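Local structure of heat shock protein STI1 (Saccharomyces cerevisiae, 3UPV) at residues Cys61-Ala64 with Ile65-Pro69. The protein serves as an adaptor that binds Hsp70 and Hsp90 and may take part in the heat shock response, this chain being its TPR2B domain bound to a C-terminal Hsp70 peptide. Numbering follows the deposited sequence.
Sequences CNKA and IEKDP
The flat carboxylate of Glu66 has CD of Lys63 over one face, 3.9 Å from Glu66 OE1, while Asn62 O lies off the plane on that same side, nearer the stem, 3.3 Å from Glu66 CG. These are the last two turns of helix 54-67 in TPR 8, one helix of the helical-hairpin repeat. Lys63 and Glu66 suit its exposed side: the lysine bends at chi2 and chi3, which brings CD, alone among its methylenes, against the carboxylate, and its NZ stays 4.8 Å from Glu66 OE2, so any attraction is probably loose. Lys67 turns to a salt bridge with Glu36. On the inner side small residues allow close packing: Cys61 touches Ala45, and Ala64 meets Ala74 of helix 72-84. Ile65, whose hydrophobic side chain rests on Tyr75, sets CG1 beside its backbone N (chi1 -72°), 3.3 Å from Cys61 O. Asp68 leaves helical geometry, and its OD2 accepts Asn70 N in an Asx turn. Pro69, lacking an N-H, suits the place where helical bonding stops. N of Ile65, Glu66 and Lys67 bonds to O of Cys61, Asn62 and Lys63; the last i to i+4 bond, Asp68 N to Ala64 O, spans 2.9 Å, nearly straight at 165°.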
loop_
_atom_site.group_PDB
_atom_site.type_symbol
_atom_site.label_atom_id
_atom_site.label_comp_id
_atom_site.label_asym_id
_atom_site.label_seq_id
_atom_site.Cartn_x
_atom_site.Cartn_y
_atom_site.Cartn_z
ATOM N N CYS A 61 -2.168 3.074 4.686
ATOM C CA CYS A 61 -2.993 2.222 3.888
ATOM C C CYS A 61 -4.477 2.422 4.253
ATOM O O CYS A 61 -5.328 2.478 3.321
ATOM C CB CYS A 61 -2.656 0.757 4.136
ATOM S SG CYS A 61 -1.062 0.247 3.449
ATOM N N ASN A 62 -4.796 2.511 5.551
ATOM C CA ASN A 62 -6.178 2.817 5.985
ATOM C C ASN A 62 -6.709 4.142 5.404
ATOM O O ASN A 62 -7.856 4.248 4.923
ATOM C CB ASN A 62 -6.283 2.731 7.511
ATOM C CG ASN A 62 -6.335 1.319 7.964
ATOM O OD1 ASN A 62 -5.736 0.945 8.980
ATOM N ND2 ASN A 62 -7.021 0.487 7.173
ATOM N N LYS A 63 -5.860 5.143 5.384
ATOM C CA LYS A 63 -6.235 6.443 4.802
ATOM C C LYS A 63 -6.443 6.319 3.260
ATOM O O LYS A 63 -7.367 6.918 2.722
ATOM C CB LYS A 63 -5.179 7.494 5.180
ATOM C CG LYS A 63 -5.606 8.984 5.071
ATOM C CD LYS A 63 -6.539 9.433 6.227
ATOM C CE LYS A 63 -5.785 9.860 7.506
ATOM N NZ LYS A 63 -6.621 10.590 8.587
ATOM N N ALA A 64 -5.573 5.579 2.569
ATOM C CA ALA A 64 -5.738 5.338 1.146
ATOM C C ALA A 64 -7.076 4.677 0.857
ATOM O O ALA A 64 -7.751 5.033 -0.116
ATOM C CB ALA A 64 -4.604 4.440 0.599
ATOM N N ILE A 65 -7.426 3.712 1.706
ATOM C CA ILE A 65 -8.710 2.997 1.621
ATOM C C ILE A 65 -9.879 3.975 1.773
ATOM O O ILE A 65 -10.857 3.920 0.988
ATOM C CB ILE A 65 -8.773 1.778 2.604
ATOM C CG1 ILE A 65 -7.828 0.663 2.050
ATOM C CG2 ILE A 65 -10.291 1.288 2.796
ATOM C CD1 ILE A 65 -7.443 -0.458 3.037
ATOM N N GLU A 66 -9.743 4.937 2.687
ATOM C CA GLU A 66 -10.809 5.956 2.805
ATOM C C GLU A 66 -10.931 6.839 1.563
ATOM O O GLU A 66 -12.029 7.234 1.192
ATOM C CB GLU A 66 -10.607 6.875 3.993
ATOM C CG GLU A 66 -10.430 6.283 5.390
ATOM C CD GLU A 66 -10.160 7.390 6.425
ATOM O OE1 GLU A 66 -10.382 8.575 6.086
ATOM O OE2 GLU A 66 -9.727 7.109 7.575
ATOM N N LYS A 67 -9.807 7.174 0.944
ATOM C CA LYS A 67 -9.823 8.104 -0.181
ATOM C C LYS A 67 -10.308 7.420 -1.467
ATOM O O LYS A 67 -11.009 8.034 -2.252
ATOM C CB LYS A 67 -8.405 8.725 -0.399
ATOM C CG LYS A 67 -7.865 9.583 0.722
ATOM C CD LYS A 67 -8.789 10.642 1.179
ATOM C CE LYS A 67 -8.178 11.320 2.379
ATOM N NZ LYS A 67 -9.075 12.348 2.955
ATOM N N ASP A 68 -9.898 6.170 -1.701
ATOM C CA ASP A 68 -10.315 5.399 -2.908
ATOM C C ASP A 68 -10.625 3.951 -2.548
ATOM O O ASP A 68 -9.723 3.108 -2.480
ATOM C CB ASP A 68 -9.248 5.441 -4.014
ATOM C CG ASP A 68 -9.720 4.744 -5.315
ATOM O OD1 ASP A 68 -8.884 4.627 -6.243
ATOM O OD2 ASP A 68 -10.905 4.308 -5.407
ATOM N N PRO A 69 -11.897 3.614 -2.371
ATOM C CA PRO A 69 -12.168 2.228 -2.020
ATOM C C PRO A 69 -11.884 1.215 -3.139
ATOM O O PRO A 69 -11.854 0.039 -2.877
ATOM C CB PRO A 69 -13.654 2.260 -1.679
ATOM C CG PRO A 69 -14.188 3.488 -2.294
ATOM C CD PRO A 69 -13.077 4.467 -2.182
#